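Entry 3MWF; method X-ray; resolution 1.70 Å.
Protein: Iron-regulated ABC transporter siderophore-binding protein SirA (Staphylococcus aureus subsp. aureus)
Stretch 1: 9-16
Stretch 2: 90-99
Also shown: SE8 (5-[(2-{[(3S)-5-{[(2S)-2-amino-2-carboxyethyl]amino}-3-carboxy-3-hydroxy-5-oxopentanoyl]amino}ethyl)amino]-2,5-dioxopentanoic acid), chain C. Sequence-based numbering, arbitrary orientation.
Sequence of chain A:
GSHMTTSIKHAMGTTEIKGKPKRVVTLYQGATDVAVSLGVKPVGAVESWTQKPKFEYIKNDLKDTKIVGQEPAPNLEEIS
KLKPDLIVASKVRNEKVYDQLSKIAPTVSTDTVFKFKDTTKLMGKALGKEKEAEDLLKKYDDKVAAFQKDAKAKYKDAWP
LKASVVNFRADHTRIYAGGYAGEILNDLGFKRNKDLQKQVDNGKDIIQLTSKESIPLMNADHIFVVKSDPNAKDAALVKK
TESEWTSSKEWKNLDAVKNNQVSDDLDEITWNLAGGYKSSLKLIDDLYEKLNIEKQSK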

ATOM      1  N   LYS A   9      12.494  10.375 -16.188  1.00 24.45           N
ATOM      2  CA  LYS A   9      11.990  11.477 -15.368  1.00 24.14           C
ATOM      3  C   LYS A   9      11.199  10.904 -14.185  1.00 22.69           C
ATOM      4  O   LYS A   9      10.272  10.128 -14.393  1.00 24.73           O
ATOM      5  N   HIS A  10      11.551  11.267 -12.956  1.00 20.40           N
ATOM      6  CA  HIS A  10      10.870  10.675 -11.805  1.00 18.49           C
ATOM      7  C   HIS A  10      10.695  11.733 -10.732  1.00 18.95           C
ATOM      8  O   HIS A  10      10.943  12.927 -10.987  1.00 19.15           O
ATOM      9  N   ALA A  11      10.262  11.324  -9.538  1.00 18.16           N
ATOM     10  CA  ALA A  11       9.890  12.296  -8.516  1.00 18.42           C
ATOM     11  C   ALA A  11      11.032  13.159  -7.998  1.00 18.96           C
ATOM     12  O   ALA A  11      10.791  14.234  -7.462  1.00 19.64           O
ATOM     13  N   MET A  12      12.271  12.695  -8.159  1.00 17.60           N
ATOM     14  CA  MET A  12      13.400  13.422  -7.623  1.00 19.11           C
ATOM     15  C   MET A  12      14.323  13.989  -8.692  1.00 18.91           C
ATOM     16  O   MET A  12      15.413  14.465  -8.378  1.00 20.34           O
ATOM     17  N   GLY A  13      13.889  13.957  -9.939  1.00 19.30           N
ATOM     18  CA  GLY A  13      14.696  14.541 -11.014  1.00 20.00           C
ATOM     19  C   GLY A  13      14.809  13.610 -12.192  1.00 20.54           C
ATOM     20  O   GLY A  13      13.890  12.844 -12.474  1.00 19.65           O
ATOM     21  N   THR A  14      15.941  13.697 -12.895  1.00 20.48           N
ATOM     22  CA  THR A  14      16.207  12.853 -14.054  1.00 21.54           C
ATOM     23  C   THR A  14      17.379  11.914 -13.790  1.00 21.24           C
ATOM     24  O   THR A  14      18.412  12.335 -13.257  1.00 21.87           O
ATOM     25  N   THR A  15      17.220  10.652 -14.192  1.00 21.73           N
ATOM     26  CA  THR A  15      18.257   9.628 -13.999  1.00 22.34           C
ATOM     27  C   THR A  15      18.570   8.909 -15.294  1.00 23.73           C
ATOM     28  O   THR A  15      17.655   8.483 -15.986  1.00 23.65           O
ATOM     29  N   GLU A  16      19.869   8.773 -15.597  1.00 25.47           N
ATOM     30  CA  GLU A  16      20.343   8.017 -16.748  1.00 27.38           C
ATOM     31  C   GLU A  16      20.722   6.610 -16.312  1.00 28.12           C
ATOM     32  O   GLU A  16      21.560   6.428 -15.436  1.00 27.72           O
ATOM     33  N   SER A  90      11.844   6.310  -2.787  1.00 12.67           N
ATOM     34  CA  SER A  90      10.647   7.164  -2.739  1.00 12.70           C
ATOM     35  C   SER A  90      11.034   8.522  -2.153  1.00 13.61           C
ATOM     36  O   SER A  90      11.959   8.620  -1.325  1.00 13.22           O
ATOM     37  N   LYS A  91      10.312   9.567  -2.550  1.00 13.47           N
ATOM     38  CA  LYS A  91      10.542  10.885  -1.962  1.00 15.74           C
ATOM     39  C   LYS A  91      10.152  10.830  -0.487  1.00 15.14           C
ATOM     40  O   LYS A  91      10.869  11.321   0.384  1.00 15.17           O
ATOM     41  N   VAL A  92       9.033  10.167  -0.177  1.00 14.74           N
ATOM     42  CA  VAL A  92       8.614  10.154   1.209  1.00 14.93           C
ATOM     43  C   VAL A  92       9.663   9.554   2.181  1.00 14.83           C
ATOM     44  O   VAL A  92       9.891  10.096   3.267  1.00 15.48           O
ATOM     45  N   ARG A  93      10.313   8.460   1.796  1.00 13.54           N
ATOM     46  CA  ARG A  93      11.304   7.863   2.687  1.00 13.30           C
ATOM     47  C   ARG A  93      12.699   8.450   2.515  1.00 12.75           C
ATOM     48  O   ARG A  93      13.424   8.599   3.492  1.00 13.67           O
ATOM     49  N   ASN A  94      13.057   8.761   1.273  1.00 13.02           N
ATOM     50  CA  ASN A  94      14.484   8.922   0.960  1.00 12.70           C
ATOM     51  C   ASN A  94      14.851  10.284   0.384  1.00 14.28           C
ATOM     52  O   ASN A  94      15.969  10.447  -0.106  1.00 14.62           O
ATOM     53  N   GLU A  95      13.963  11.273   0.468  1.00 14.71           N
ATOM     54  CA  GLU A  95      14.279  12.551  -0.210  1.00 16.25           C
ATOM     55  C   GLU A  95      15.641  13.080   0.239  1.00 16.76           C
ATOM     56  O   GLU A  95      16.427  13.530  -0.600  1.00 15.97           O
ATOM     57  N   LYS A  96      15.910  13.003   1.547  1.00 17.69           N
ATOM     58  CA  LYS A  96      17.110  13.622   2.116  1.00 19.47           C
ATOM     59  C   LYS A  96      18.415  12.895   1.767  1.00 19.00           C
ATOM     60  O   LYS A  96      19.488  13.487   1.853  1.00 19.33           O
ATOM     61  N   VAL A  97      18.330  11.623   1.373  1.00 17.30           N
ATOM     62  CA  VAL A  97      19.511  10.871   0.983  1.00 17.23           C
ATOM     63  C   VAL A  97      19.564  10.562  -0.526  1.00 15.80           C
ATOM     64  O   VAL A  97      20.364   9.748  -0.954  1.00 15.48           O
ATOM     65  N   TYR A  98      18.660  11.159  -1.308  1.00 15.21           N
ATOM     66  CA  TYR A  98      18.603  10.860  -2.745  1.00 14.23           C
ATOM     67  C   TYR A  98      19.957  11.070  -3.441  1.00 14.24           C
ATOM     68  O   TYR A  98      20.352  10.255  -4.287  1.00 13.63           O
ATOM     69  N   ASP A  99      20.651  12.164  -3.112  1.00 14.13           N
ATOM     70  CA  ASP A  99      21.958  12.415  -3.760  1.00 14.55           C
ATOM     71  C   ASP A  99      22.974  11.325  -3.382  1.00 15.20           C
ATOM     72  O   ASP A  99      23.789  10.909  -4.235  1.00 15.18           O
TER

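Lys9 opens stretch 1 and lies out of reach of the other stretch. Its side chain starts in the m rotamer and stays exposed.

His10 is the first residue to point toward stretch 2. Its chi1 is p, at 55°. The ring is held from both its nitrogens within stretch 1. ND1 of His10 accepts a hydrogen bond from the backbone N of Met12 at 3.2 Å, and NE2 of His10 donates to OG1 of Thr15 at 2.8 Å. The first bond implies that ND1 carries no proton, and the second that NE2 does. The edge of the His10 ring faces the Tyr98 hydroxyl, with His10 CE1 3.1 Å from Tyr98 OH. The two rings meet obliquely, with centroids 5.7 Å apart and planes at 55°.

A type I turn runs from His10 to Gly13. Backbone bonds close it in both directions: His10 N to Gly13 O at 2.9 Å, and Gly13 N to His10 O at 3.3 Å. Ala11 sits in this turn and points toward stretch 2; its methyl comes no nearer than 4.6 Å, from Ala11 CB to Lys91 CB. Its closest contact is made by the backbone, Ala11 O to Lys91 CD at 4.1 Å.

Met12 has more of its surface covered by stretch 2 than any other residue of stretch 1. It points toward stretch 2, and all three chi angles are m. Its CB lies over the face of the Tyr98 ring, 3.7 Å from the centroid and almost on the ring normal, in a CH-pi contact. The chain then folds so that Met12 CE reaches Tyr98 CB at 3.6 Å and the backbone O of Glu95 at 3.8 Å. Met12 SD lies 3.9 Å from Lys91 CD. Met12 therefore touches three residues of stretch 2. Lys91 points toward stretch 1 with chi1 t, and its NZ forms a salt bridge with Glu95 OE1 at 3.3 Å. Its aliphatic part packs against Met12.

Gly13 has no side chain. At its backbone angles a CB would be jammed against the carbonyl O of Met12, so the conformation itself calls for glycine.

Thr14 points away, in the m rotamer. Its backbone still joins the contact through water 1, which donates to Thr14 O at 2.8 Å and lies 2.6 Å from Tyr98 OH, also hydrogen-bonded.

Thr15 points back toward stretch 2 and is buried, with chi1 m. Its OG1 is 3.0 Å from Tyr98 OH, near the plane of the Tyr98 ring. Tyr98 is the matching anchor on stretch 2: chi1 is t, and its hydroxyl sits among His10, Thr15 and the water. Glu16 ends the stretch out of reach.

The bound group SE8 lies away from this interface. Arg93, out of reach of stretch 1, binds it through NH2 to SE8 O26 at 2.7 Å and NH1 to SE8 O29 at 3.0 Å. Val92 CG2 packs 3.5 Å from SE8 C15. Ser90 caps the helix, its OG accepting from Arg93 N at 3.1 Å.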

ATOM      1  CB  LYS A   9      11.046  12.354 -16.193  1.00 25.27           C
ATOM      2  CG  LYS A   9      11.725  13.420 -17.037  1.00 30.26           C
ATOM      3  CD  LYS A   9      10.756  13.965 -18.094  1.00 35.52           C
ATOM      4  CE  LYS A   9      11.245  15.254 -18.749  1.00 37.88           C
ATOM      5  NZ  LYS A   9      12.553  15.094 -19.439  1.00 39.94           N
ATOM      6  CB  HIS A  10      11.653   9.443 -11.303  1.00 17.63           C
ATOM      7  CG  HIS A  10      13.080   9.741 -10.985  1.00 16.50           C
ATOM      8  ND1 HIS A  10      13.474  10.260  -9.772  1.00 16.49           N
ATOM      9  CD2 HIS A  10      14.201   9.633 -11.736  1.00 15.07           C
ATOM     10  CE1 HIS A  10      14.784  10.455  -9.786  1.00 17.85           C
ATOM     11  NE2 HIS A  10      15.247  10.086 -10.968  1.00 16.26           N
ATOM     12  CB  ALA A  11       9.153  11.589  -7.328  1.00 18.07           C
ATOM     13  CB  MET A  12      14.192  12.543  -6.658  1.00 18.97           C
ATOM     14  CG  MET A  12      13.539  12.363  -5.313  1.00 21.55           C
ATOM     15  SD  MET A  12      13.430  13.927  -4.416  1.00 26.08           S
ATOM     16  CE  MET A  12      15.170  14.322  -4.082  1.00 25.09           C
ATOM     17  CB  THR A  14      16.553  13.744 -15.279  1.00 21.35           C
ATOM     18  OG1 THR A  14      15.412  14.562 -15.584  1.00 24.05           O
ATOM     19  CG2 THR A  14      16.932  12.910 -16.474  1.00 23.09           C
ATOM     20  CB  THR A  15      17.825   8.600 -12.896  1.00 21.53           C
ATOM     21  OG1 THR A  15      17.814   9.270 -11.641  1.00 20.29           O
ATOM     22  CG2 THR A  15      18.796   7.429 -12.792  1.00 20.61           C
ATOM     23  CB  GLU A  16      21.552   8.705 -17.420  1.00 27.84           C
ATOM     24  CG  GLU A  16      21.965   8.049 -18.744  1.00 31.22           C
ATOM     25  CD  GLU A  16      23.272   8.581 -19.305  1.00 35.73           C
ATOM     26  OE1 GLU A  16      24.295   7.850 -19.266  1.00 38.87           O
ATOM     27  OE2 GLU A  16      23.269   9.724 -19.796  1.00 35.88           O
ATOM     28  CB  SER A  90       9.544   6.502  -1.883  1.00 11.83           C
ATOM     29  OG  SER A  90       9.910   6.441  -0.505  1.00 11.40           O
ATOM     30  CB  LYS A  91       9.753  11.957  -2.742  1.00 15.75           C
ATOM     31  CG  LYS A  91       9.998  13.410  -2.314  1.00 23.04           C
ATOM     32  CD  LYS A  91       9.684  14.308  -3.511  1.00 26.59           C
ATOM     33  CE  LYS A  91       8.671  15.407  -3.186  1.00 33.24           C
ATOM     34  NZ  LYS A  91       9.253  16.493  -2.319  1.00 33.25           N
ATOM     35  CB  VAL A  92       7.204   9.547   1.386  1.00 16.04           C
ATOM     36  CG1 VAL A  92       7.186   8.072   1.033  1.00 16.61           C
ATOM     37  CG2 VAL A  92       6.751   9.794   2.808  1.00 17.53           C
ATOM     38  CB  ARG A  93      11.416   6.357   2.463  1.00 11.68           C
ATOM     39  CG  ARG A  93      10.089   5.572   2.574  1.00 13.76           C
ATOM     40  CD  ARG A  93       9.436   5.760   3.900  1.00 13.43           C
ATOM     41  NE  ARG A  93       8.278   4.876   3.966  1.00 11.11           N
ATOM     42  CZ  ARG A  93       7.282   5.018   4.828  1.00 12.34           C
ATOM     43  NH1 ARG A  93       7.278   6.027   5.689  1.00 15.01           N
ATOM     44  NH2 ARG A  93       6.284   4.137   4.819  1.00 10.73           N
ATOM     45  CB  ASN A  94      14.955   7.857  -0.046  1.00 13.31           C
ATOM     46  CG  ASN A  94      14.464   6.442   0.296  1.00 13.05           C
ATOM     47  OD1 ASN A  94      13.770   5.813  -0.510  1.00 13.08           O
ATOM     48  ND2 ASN A  94      14.864   5.926   1.470  1.00 14.22           N
ATOM     49  CB  GLU A  95      13.219  13.617   0.061  1.00 17.02           C
ATOM     50  CG  GLU A  95      13.505  14.931  -0.691  1.00 21.32           C
ATOM     51  CD  GLU A  95      12.351  15.901  -0.617  1.00 29.59           C
ATOM     52  OE1 GLU A  95      11.374  15.607   0.106  1.00 30.93           O
ATOM     53  OE2 GLU A  95      12.420  16.963  -1.276  1.00 31.22           O
ATOM     54  CB  LYS A  96      16.952  13.812   3.635  1.00 21.46           C
ATOM     55  CG  LYS A  96      15.990  14.945   4.018  1.00 25.90           C
ATOM     56  CD  LYS A  96      16.082  15.269   5.515  1.00 33.56           C
ATOM     57  CE  LYS A  96      15.583  16.682   5.838  1.00 37.16           C
ATOM     58  NZ  LYS A  96      14.098  16.831   5.647  1.00 39.46           N
ATOM     59  CB  VAL A  97      19.637   9.556   1.783  1.00 18.11           C
ATOM     60  CG1 VAL A  97      19.633   9.864   3.269  1.00 19.95           C
ATOM     61  CG2 VAL A  97      18.492   8.595   1.421  1.00 17.61           C
ATOM     62  CB  TYR A  98      17.516  11.692  -3.471  1.00 15.13           C
ATOM     63  CG  TYR A  98      17.568  11.461  -4.953  1.00 14.99           C
ATOM     64  CD1 TYR A  98      17.074  10.280  -5.516  1.00 13.64           C
ATOM     65  CD2 TYR A  98      18.155  12.405  -5.800  1.00 16.59           C
ATOM     66  CE1 TYR A  98      17.131  10.051  -6.892  1.00 16.37           C
ATOM     67  CE2 TYR A  98      18.231  12.186  -7.184  1.00 18.23           C
ATOM     68  CZ  TYR A  98      17.722  11.013  -7.718  1.00 19.74           C
ATOM     69  OH  TYR A  98      17.805  10.819  -9.071  1.00 18.04           O
ATOM     70  CB  ASP A  99      22.547  13.776  -3.386  1.00 14.37           C
ATOM     71  CG  ASP A  99      21.746  14.966  -3.905  1.00 14.07           C
ATOM     72  OD1 ASP A  99      20.756  14.815  -4.662  1.00 16.20           O
ATOM     73  OD2 ASP A  99      22.105  16.087  -3.485  1.00 13.35           O
TER
HETATM   74  C1  SE8 C   1       6.574   4.492   9.572  1.00 15.32           C
HETATM   75  C2  SE8 C   1       5.527   3.820  10.416  1.00 15.19           C
HETATM   76  C3  SE8 C   1       5.495   2.323  10.147  1.00 12.64           C
HETATM   77  N4  SE8 C   1       5.053   1.999   8.795  1.00 12.67           N
HETATM   78  C5  SE8 C   1       3.793   1.730   8.517  1.00 14.42           C
HETATM   79  C6  SE8 C   1       3.438   1.574   7.059  1.00 12.23           C
HETATM   80  C7  SE8 C   1       3.179   2.935   6.413  1.00 13.83           C
HETATM   81  C8  SE8 C   1       2.997   2.718   4.900  1.00 12.42           C
HETATM   82  C9  SE8 C   1       2.513   3.950   4.139  1.00 12.89           C
HETATM   83  N10 SE8 C   1       2.942   5.144   4.544  1.00 12.42           N
HETATM   84  C11 SE8 C   1       2.520   6.317   3.814  1.00 16.54           C
HETATM   85  C12 SE8 C   1       3.714   7.046   3.221  1.00 22.20           C
HETATM   86  N13 SE8 C   1       3.402   8.428   2.881  1.00 28.35           N
HETATM   87  C14 SE8 C   1       3.424   9.462   3.774  1.00 30.94           C
HETATM   88  C15 SE8 C   1       4.169   9.309   5.068  1.00 31.51           C
HETATM   89  C16 SE8 C   1       3.191   8.540   5.921  1.00 27.47           C
HETATM   90  C17 SE8 C   1       3.792   7.610   6.929  1.00 23.01           C
HETATM   91  C18 SE8 C   1       3.340   7.861   8.287  1.00 22.62           C
HETATM   92  O19 SE8 C   1       7.783   4.345   9.890  1.00 14.72           O
HETATM   93  O20 SE8 C   1       6.196   5.208   8.623  1.00 13.74           O
HETATM   94  N21 SE8 C   1       4.215   4.432  10.129  1.00 13.76           N
HETATM   95  O22 SE8 C   1       2.920   1.610   9.355  1.00 14.01           O
HETATM   96  C23 SE8 C   1       1.972   3.598   7.053  1.00 13.21           C
HETATM   97  O24 SE8 C   1       0.819   3.197   6.759  1.00 13.16           O
HETATM   98  O25 SE8 C   1       2.139   4.551   7.856  1.00 12.77           O
HETATM   99  O26 SE8 C   1       4.299   3.796   6.690  1.00 13.11           O
HETATM  100  O27 SE8 C   1       1.765   3.809   3.176  1.00 12.69           O
HETATM  101  O28 SE8 C   1       2.835  10.510   3.583  1.00 37.49           O
HETATM  102  O29 SE8 C   1       4.484   6.634   6.623  1.00 16.88           O
HETATM  103  O30 SE8 C   1       3.362   6.930   9.086  1.00 16.43           O
HETATM  104  O31 SE8 C   1       2.898   8.995   8.606  1.00 27.30           O
HETATM  105  O   HOH W   1      19.037  12.563 -10.560  1.00 29.59           O